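Putative tagatose-6-phosphate ketose/aldose isomerase (Escherichia coli, PDB 3C3J) is a putative isomerase of the SIS family, built from two SIS domains and found here as a dimer. Local coordinates at residues D90-P95 / V377-W382; Y134-T139 / A185-E190; T262-R265 / S270-D273. All blocks are in the same frame, centred on the assembly; numbering follows the deposited sequence.

Interaction 1: D90-P95 / V377-W382; sequences DLVTNP and VIIHPW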
loop_
_atom_site.group_PDB
_atom_site.type_symbol
_atom_site.label_atom_id
_atom_site.label_comp_id
_atom_site.label_asym_id
_atom_site.label_seq_id
_atom_site.Cartn_x
_atom_site.Cartn_y
_atom_site.Cartn_z
ATOM N N ASP A 90 -11.620 1.114 -1.642
ATOM C CA ASP A 90 -11.513 2.461 -1.029
ATOM C C ASP A 90 -12.498 3.482 -1.605
ATOM O O ASP A 90 -13.013 4.337 -0.862
ATOM C CB ASP A 90 -10.096 3.037 -1.164
ATOM C CG ASP A 90 -9.072 2.280 -0.341
ATOM O OD1 ASP A 90 -9.453 1.609 0.643
ATOM O OD2 ASP A 90 -7.864 2.353 -0.680
ATOM N N LEU A 91 -12.757 3.412 -2.909
ATOM C CA LEU A 91 -13.760 4.277 -3.537
ATOM C C LEU A 91 -15.126 4.049 -2.936
ATOM O O LEU A 91 -15.848 5.012 -2.663
ATOM C CB LEU A 91 -13.810 4.079 -5.057
ATOM C CG LEU A 91 -12.606 4.594 -5.856
ATOM C CD1 LEU A 91 -12.819 4.405 -7.405
ATOM C CD2 LEU A 91 -12.270 6.034 -5.469
ATOM N N VAL A 92 -15.470 2.791 -2.666
ATOM C CA VAL A 92 -16.805 2.456 -2.192
ATOM C C VAL A 92 -17.009 2.872 -0.721
ATOM O O VAL A 92 -18.080 3.354 -0.361
ATOM C CB VAL A 92 -17.137 0.951 -2.398
ATOM C CG1 VAL A 92 -18.433 0.591 -1.696
ATOM C CG2 VAL A 92 -17.236 0.600 -3.878
ATOM N N THR A 93 -15.982 2.727 0.118
ATOM C CA THR A 93 -16.107 3.052 1.552
ATOM C C THR A 93 -15.854 4.523 1.875
ATOM O O THR A 93 -16.462 5.052 2.765
ATOM C CB THR A 93 -15.181 2.202 2.452
ATOM O OG1 THR A 93 -13.814 2.478 2.127
ATOM C CG2 THR A 93 -15.504 0.679 2.338
ATOM N N ASN A 94 -14.979 5.173 1.115
ATOM C CA ASN A 94 -14.550 6.552 1.370
ATOM C C ASN A 94 -14.527 7.403 0.076
ATOM O O ASN A 94 -13.527 8.069 -0.205
ATOM C CB ASN A 94 -13.139 6.549 2.004
ATOM C CG ASN A 94 -13.115 5.986 3.418
ATOM O OD1 ASN A 94 -13.008 6.735 4.418
ATOM N ND2 ASN A 94 -13.205 4.683 3.522
ATOM N N PRO A 95 -15.640 7.442 -0.681
ATOM C CA PRO A 95 -15.625 8.139 -1.978
ATOM C C PRO A 95 -15.202 9.597 -1.882
ATOM O O PRO A 95 -14.513 10.094 -2.769
ATOM C CB PRO A 95 -17.084 8.078 -2.445
ATOM C CG PRO A 95 -17.884 7.760 -1.245
ATOM C CD PRO A 95 -16.977 6.919 -0.370
ATOM N N VAL A 377 -19.757 -8.643 0.397
ATOM C CA VAL A 377 -19.994 -7.223 0.566
ATOM C C VAL A 377 -21.468 -6.849 0.297
ATOM O O VAL A 377 -22.121 -7.395 -0.590
ATOM C CB VAL A 377 -19.042 -6.389 -0.312
ATOM C CG1 VAL A 377 -19.462 -6.474 -1.766
ATOM C CG2 VAL A 377 -19.000 -4.946 0.182
ATOM N N ILE A 378 -21.974 -5.938 1.108
ATOM C CA ILE A 378 -23.242 -5.290 0.864
ATOM C C ILE A 378 -22.948 -3.836 0.466
ATOM O O ILE A 378 -22.214 -3.120 1.154
ATOM C CB ILE A 378 -24.109 -5.288 2.122
ATOM C CG1 ILE A 378 -24.338 -6.724 2.595
ATOM C CG2 ILE A 378 -25.424 -4.564 1.837
ATOM C CD1 ILE A 378 -24.927 -6.830 3.986
ATOM N N ILE A 379 -23.555 -3.385 -0.612
ATOM C CA ILE A 379 -23.381 -1.998 -1.042
ATOM C C ILE A 379 -24.472 -1.143 -0.420
ATOM O O ILE A 379 -25.650 -1.513 -0.435
ATOM C CB ILE A 379 -23.398 -1.838 -2.569
ATOM C CG1 ILE A 379 -22.282 -2.684 -3.214
ATOM C CG2 ILE A 379 -23.266 -0.381 -2.936
ATOM C CD1 ILE A 379 -20.835 -2.366 -2.741
ATOM N N HIS A 380 -24.051 -0.018 0.145
ATOM C CA HIS A 380 -24.942 0.924 0.779
ATOM C C HIS A 380 -24.937 2.206 -0.023
ATOM O O HIS A 380 -23.916 2.607 -0.553
ATOM C CB HIS A 380 -24.509 1.199 2.210
ATOM C CG HIS A 380 -24.547 -0.008 3.088
ATOM N ND1 HIS A 380 -23.430 -0.776 3.350
ATOM C CD2 HIS A 380 -25.575 -0.605 3.736
ATOM C CE1 HIS A 380 -23.769 -1.781 4.139
ATOM N NE2 HIS A 380 -25.060 -1.698 4.391
ATOM N N PRO A 381 -26.092 2.841 -0.132
ATOM C CA PRO A 381 -26.186 4.033 -0.957
ATOM C C PRO A 381 -25.563 5.240 -0.267
ATOM O O PRO A 381 -25.689 5.378 0.936
ATOM C CB PRO A 381 -27.697 4.210 -1.118
ATOM C CG PRO A 381 -28.278 3.651 0.142
ATOM C CD PRO A 381 -27.375 2.493 0.508
ATOM N N TRP A 382 -24.888 6.093 -1.026
ATOM C CA TRP A 382 -24.350 7.328 -0.483
ATOM C C TRP A 382 -25.496 8.213 0.002
ATOM O O TRP A 382 -25.393 8.843 1.043
ATOM C CB TRP A 382 -23.553 8.072 -1.541
ATOM C CG TRP A 382 -22.938 9.333 -1.055
ATOM C CD1 TRP A 382 -23.269 10.596 -1.442
ATOM C CD2 TRP A 382 -21.872 9.471 -0.106
ATOM N NE1 TRP A 382 -22.477 11.517 -0.792
ATOM C CE2 TRP A 382 -21.605 10.857 0.023
ATOM C CE3 TRP A 382 -21.091 8.564 0.615
ATOM C CZ2 TRP A 382 -20.623 11.357 0.874
ATOM C CZ3 TRP A 382 -20.100 9.062 1.448
ATOM C CH2 TRP A 382 -19.872 10.447 1.566
#

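Interaction 2: Y134-T139 / A185-E190; sequences YHLPIT and AVFAPE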
loop_
_atom_site.group_PDB
_atom_site.type_symbol
_atom_site.label_atom_id
_atom_site.label_comp_id
_atom_site.label_asym_id
_atom_site.label_seq_id
_atom_site.Cartn_x
_atom_site.Cartn_y
_atom_site.Cartn_z
ATOM N N TYR A 134 -15.900 10.265 -17.090
ATOM C CA TYR A 134 -15.804 9.350 -18.222
ATOM C C TYR A 134 -15.282 8.021 -17.711
ATOM O O TYR A 134 -14.643 7.960 -16.662
ATOM C CB TYR A 134 -14.882 9.885 -19.313
ATOM C CG TYR A 134 -15.229 11.282 -19.751
ATOM C CD1 TYR A 134 -16.179 11.510 -20.744
ATOM C CD2 TYR A 134 -14.623 12.380 -19.144
ATOM C CE1 TYR A 134 -16.508 12.800 -21.122
ATOM C CE2 TYR A 134 -14.933 13.696 -19.538
ATOM C CZ TYR A 134 -15.872 13.890 -20.520
ATOM O OH TYR A 134 -16.210 15.184 -20.892
ATOM N N HIS A 135 -15.581 6.969 -18.452
ATOM C CA HIS A 135 -15.257 5.580 -18.053
ATOM C C HIS A 135 -14.641 4.786 -19.181
ATOM O O HIS A 135 -15.118 4.858 -20.337
ATOM C CB HIS A 135 -16.517 4.859 -17.589
ATOM C CG HIS A 135 -17.109 5.442 -16.359
ATOM N ND1 HIS A 135 -18.129 6.369 -16.393
ATOM C CD2 HIS A 135 -16.783 5.283 -15.059
ATOM C CE1 HIS A 135 -18.422 6.723 -15.156
ATOM N NE2 HIS A 135 -17.619 6.082 -14.329
ATOM N N LEU A 136 -13.603 4.018 -18.840
ATOM C CA LEU A 136 -13.026 3.000 -19.698
ATOM C C LEU A 136 -12.905 1.699 -18.898
ATOM O O LEU A 136 -11.858 1.395 -18.347
ATOM C CB LEU A 136 -11.658 3.431 -20.211
ATOM C CG LEU A 136 -11.058 2.561 -21.348
ATOM C CD1 LEU A 136 -11.437 3.147 -22.679
ATOM C CD2 LEU A 136 -9.540 2.458 -21.214
ATOM N N PRO A 137 -13.996 0.933 -18.807
ATOM C CA PRO A 137 -13.846 -0.386 -18.205
ATOM C C PRO A 137 -13.010 -1.334 -19.062
ATOM O O PRO A 137 -13.116 -1.333 -20.296
ATOM C CB PRO A 137 -15.281 -0.891 -18.072
ATOM C CG PRO A 137 -16.144 0.296 -18.395
ATOM C CD PRO A 137 -15.375 1.202 -19.234
ATOM N N ILE A 138 -12.159 -2.106 -18.393
ATOM C CA ILE A 138 -11.350 -3.144 -19.033
ATOM C C ILE A 138 -11.750 -4.414 -18.304
ATOM O O ILE A 138 -11.463 -4.584 -17.102
ATOM C CB ILE A 138 -9.842 -2.838 -18.924
ATOM C CG1 ILE A 138 -9.541 -1.508 -19.621
ATOM C CG2 ILE A 138 -8.992 -3.975 -19.513
ATOM C CD1 ILE A 138 -8.040 -1.022 -19.600
ATOM N N THR A 139 -12.437 -5.290 -19.022
ATOM C CA THR A 139 -13.182 -6.383 -18.406
ATOM C C THR A 139 -13.190 -7.669 -19.265
ATOM O O THR A 139 -13.055 -7.620 -20.485
ATOM C CB THR A 139 -14.638 -5.896 -18.073
ATOM O OG1 THR A 139 -15.364 -6.913 -17.380
ATOM C CG2 THR A 139 -15.400 -5.480 -19.343
ATOM N N ALA A 185 -1.092 -0.743 -23.296
ATOM C CA ALA A 185 -1.171 -0.575 -24.749
ATOM C C ALA A 185 -2.099 0.544 -25.136
ATOM O O ALA A 185 -1.859 1.216 -26.124
ATOM C CB ALA A 185 -1.592 -1.859 -25.439
ATOM N N VAL A 186 -3.159 0.749 -24.357
ATOM C CA VAL A 186 -4.107 1.818 -24.642
ATOM C C VAL A 186 -3.425 3.164 -24.476
ATOM O O VAL A 186 -3.545 4.021 -25.349
ATOM C CB VAL A 186 -5.371 1.752 -23.736
ATOM C CG1 VAL A 186 -6.150 3.103 -23.781
ATOM C CG2 VAL A 186 -6.292 0.547 -24.173
ATOM N N PHE A 187 -2.672 3.343 -23.385
ATOM C CA PHE A 187 -2.136 4.679 -23.044
ATOM C C PHE A 187 -0.707 4.949 -23.469
ATOM O O PHE A 187 -0.320 6.119 -23.553
ATOM C CB PHE A 187 -2.353 4.965 -21.546
ATOM C CG PHE A 187 -3.794 5.070 -21.193
ATOM C CD1 PHE A 187 -4.502 6.225 -21.492
ATOM C CD2 PHE A 187 -4.476 3.987 -20.651
ATOM C CE1 PHE A 187 -5.863 6.324 -21.184
ATOM C CE2 PHE A 187 -5.822 4.072 -20.363
ATOM C CZ PHE A 187 -6.528 5.250 -20.654
ATOM N N ALA A 188 0.064 3.895 -23.747
ATOM C CA ALA A 188 1.451 4.042 -24.195
ATOM C C ALA A 188 1.734 3.183 -25.444
ATOM O O ALA A 188 2.661 2.389 -25.463
ATOM C CB ALA A 188 2.397 3.704 -23.064
ATOM N N PRO A 189 0.940 3.366 -26.505
ATOM C CA PRO A 189 1.078 2.474 -27.670
ATOM C C PRO A 189 2.385 2.628 -28.439
ATOM O O PRO A 189 2.768 1.743 -29.207
ATOM C CB PRO A 189 -0.110 2.848 -28.552
ATOM C CG PRO A 189 -0.395 4.261 -28.208
ATOM C CD PRO A 189 -0.129 4.364 -26.711
ATOM N N GLU A 190 3.067 3.742 -28.224
ATOM C CA GLU A 190 4.357 3.963 -28.869
ATOM C C GLU A 190 5.461 3.106 -28.238
ATOM O O GLU A 190 6.551 2.989 -28.810
ATOM C CB GLU A 190 4.705 5.454 -28.848
ATOM C CG GLU A 190 5.011 6.059 -27.478
ATOM C CD GLU A 190 3.774 6.253 -26.557
ATOM O OE1 GLU A 190 2.611 6.114 -26.972
ATOM O OE2 GLU A 190 3.972 6.579 -25.386
#

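Interaction 3: T262-R265 / S270-D273; sequences TGFR and SLVD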
loop_
_atom_site.group_PDB
_atom_site.type_symbol
_atom_site.label_atom_id
_atom_site.label_comp_id
_atom_site.label_asym_id
_atom_site.label_seq_id
_atom_site.Cartn_x
_atom_site.Cartn_y
_atom_site.Cartn_z
ATOM N N THR A 262 13.956 -1.278 -0.176
ATOM C CA THR A 262 14.379 -0.213 0.738
ATOM C C THR A 262 13.395 -0.047 1.919
ATOM O O THR A 262 13.820 0.151 3.050
ATOM C CB THR A 262 14.585 1.113 0.005
ATOM O OG1 THR A 262 13.382 1.436 -0.686
ATOM C CG2 THR A 262 15.736 0.989 -1.022
ATOM N N GLY A 263 12.097 -0.190 1.654
ATOM C CA GLY A 263 11.066 -0.178 2.686
ATOM C C GLY A 263 11.268 -1.287 3.712
ATOM O O GLY A 263 11.043 -1.084 4.914
ATOM N N PHE A 264 11.740 -2.441 3.233
ATOM C CA PHE A 264 11.922 -3.639 4.066
ATOM C C PHE A 264 12.846 -3.418 5.260
ATOM O O PHE A 264 12.652 -4.020 6.318
ATOM C CB PHE A 264 12.432 -4.799 3.198
ATOM C CG PHE A 264 12.183 -6.176 3.777
ATOM C CD1 PHE A 264 10.923 -6.548 4.213
ATOM C CD2 PHE A 264 13.204 -7.114 3.813
ATOM C CE1 PHE A 264 10.681 -7.828 4.724
ATOM C CE2 PHE A 264 12.978 -8.397 4.310
ATOM C CZ PHE A 264 11.715 -8.753 4.768
ATOM N N ARG A 265 13.831 -2.544 5.100
ATOM C CA ARG A 265 14.795 -2.268 6.175
ATOM C C ARG A 265 14.187 -1.594 7.396
ATOM O O ARG A 265 14.686 -1.764 8.498
ATOM C CB ARG A 265 15.905 -1.359 5.674
ATOM C CG ARG A 265 16.886 -2.045 4.791
ATOM C CD ARG A 265 18.153 -1.248 4.750
ATOM N NE ARG A 265 19.092 -1.852 3.820
ATOM C CZ ARG A 265 19.124 -1.591 2.517
ATOM N NH1 ARG A 265 18.288 -0.708 1.967
ATOM N NH2 ARG A 265 20.020 -2.200 1.765
ATOM N N SER A 270 12.228 -7.702 10.291
ATOM C CA SER A 270 12.101 -8.505 11.495
ATOM C C SER A 270 11.288 -9.759 11.261
ATOM O O SER A 270 11.422 -10.725 11.995
ATOM C CB SER A 270 11.464 -7.691 12.621
ATOM O OG SER A 270 10.199 -7.249 12.218
ATOM N N LEU A 271 10.449 -9.761 10.232
ATOM C CA LEU A 271 9.723 -10.976 9.916
ATOM C C LEU A 271 10.608 -12.125 9.368
ATOM O O LEU A 271 10.205 -13.282 9.384
ATOM C CB LEU A 271 8.515 -10.652 9.029
ATOM C CG LEU A 271 8.724 -10.492 7.548
ATOM C CD1 LEU A 271 8.724 -11.866 6.925
ATOM C CD2 LEU A 271 7.625 -9.567 6.946
ATOM N N VAL A 272 11.806 -11.819 8.885
ATOM C CA VAL A 272 12.655 -12.861 8.325
ATOM C C VAL A 272 13.160 -13.821 9.423
ATOM O O VAL A 272 13.844 -13.420 10.360
ATOM C CB VAL A 272 13.848 -12.280 7.547
ATOM C CG1 VAL A 272 14.733 -13.398 7.007
ATOM C CG2 VAL A 272 13.367 -11.387 6.399
ATOM N N ASP A 273 12.768 -15.080 9.314
ATOM C CA ASP A 273 13.264 -16.114 10.224
ATOM C C ASP A 273 13.782 -17.294 9.402
ATOM O O ASP A 273 13.812 -17.237 8.160
ATOM C CB ASP A 273 12.183 -16.527 11.236
ATOM C CG ASP A 273 10.948 -17.189 10.597
ATOM O OD1 ASP A 273 11.015 -17.761 9.492
ATOM O OD2 ASP A 273 9.877 -17.163 11.235
#

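Interaction 1: D90-P95 / V377-W382
V92 and I379 meet through the ends of their side chains. V92 sits in the last turn of helix 88-93, its CB pointing toward the tail 377-382. Its CG1 lies 4.0 Å from CD1 of I379, and the two side chains cross at about a right angle. I379 starts off along the contact, but chi1 -59° and chi2 -58° fold the chain so that CD1 comes back to the helix. Both residues pack on helix 117-129, V92 on A121 and I379 on P117. This is the outer side of the first SIS domain, an alpha/beta fold with a parallel sheet, next to the second subunit. The C-terminal tail is extended here as far as P381. N94 leaves the helical conformation, though its N still bonds to O of D90 at 2.9 Å. The chain turns into P95, whose CB points toward the tail. CG of P95 is 3.7 Å from CZ3 of W382 and comes at the six-membered ring obliquely. With its CG anti to the backbone N (chi1 -179°), W382 reaches P95. F129 meets the W382 ring and touches P95. Y287 of the second subunit meets the indole edge-to-face, and its OH bonds to O of V92.

Interaction 2: Y134-T139 / A185-E190
L136 is the hub of this contact. It loses 42 Å² of surface to segment 185-190, against 27 Å² for V186 and 23 Å² for F187. L136 lies on strand 133-139 of the parallel sheet in the first SIS domain. V186 and F187 form the last turn of helix 174-187, which packs against this sheet in the alpha/beta manner of the fold. The backbones stay well apart: CA of L136 and CA of V186 are 10.3 Å from each other. The side chains bridge that gap.

One methyl of L136 does the touching. CG is anti to the backbone N (chi1 -169°), and CD2 reaches both residues of the helix end. It lies 4.1 Å from CE2 of F187 and an equal 4.1 Å from CZ, so it sits against the CE2-CZ bond and approaches the ring obliquely. The L136 and F187 side chains come from opposite directions. CD2 of L136 also lies 4.3 Å from CG1 of V186.

The CB of V186 points toward the strand. Its CG1 also sits off-centre over one face of the F187 ring, 3.5 Å above the plane. The phenyl group is thus held by its own neighbour as well as by L136. F187 reaches further into the first domain, packing on L75 and I108 and meeting F83 edge-to-face. V186 packs on L45 of helix 23-49, while R38 of that helix donates hydrogen bonds to the carbonyl oxygens of A185 (from NH2) and V186 (from NH1).

All three touching residues are buried. What joins them is carbon against carbon, which implies that this strand and helix end are held together here by apolar packing and the exclusion of water.

Interaction 3: T262-R265 / S270-D273
F264, L271 and V272 meet across a short link between a helix end and a 3-10 turn. Segment 262-265 is the end of helix 261-264, and its bonding is weak: N of R265 lies 3.4 Å from O of T262. Segment 270-273 opens on the end of a 3-10 turn that includes S270 and L271. At V272 the chain opens into an extended form and runs on toward strand 276-281. Both segments belong to the second SIS domain, an alpha/beta fold with a five-stranded parallel sheet. The contact closes the link between helix 261-264 and that strand, and only four residues separate the two segments.

The F264 ring crosses the gap. Its CG is anti to the backbone N (chi1 -159°), which carries the phenyl group out from the helix end to the loop. Both partners come to the edge of the ring, near its plane, and both cross F264 at about a right angle.

L271 has a less usual rotamer, with CG between the backbone N and the carbonyl carbon (chi1 82°). Its CD2 reaches CE1 of F264 at 4.2 Å. The two share a core with the sheet, F264 on V228 and L230, L271 on V228 and F257. The carbonyl oxygen of L271 is bonded to NH2 of R226, and on the dimer side L271 packs on L247 of the second subunit.

The CB of V272 points toward segment 262-265, and this residue makes the closer approach. Its CG2 lies 3.5 Å from CZ of F264 and 3.7 Å from CE2.

How the interactions relate
Interactions 2 and 3 follow each other along the chain, and both are nested inside the long loop closed by interaction 1. Interactions 1 and 2 involve the first SIS domain, with centres about 25 Å apart. Interaction 2 is in its interior, whereas interaction 1 binds the C-terminal tail to its outer side. Interaction 3 belongs to the second SIS domain, its centre about 36 Å from that of interaction 2 and across the chain's centre. The chain thus returns from the second domain to the first at its end. Interactions 1 and 3 both touch the second subunit, where T93 of one chain packs on T262 of the other. Both contacts therefore lie at the dimer interface.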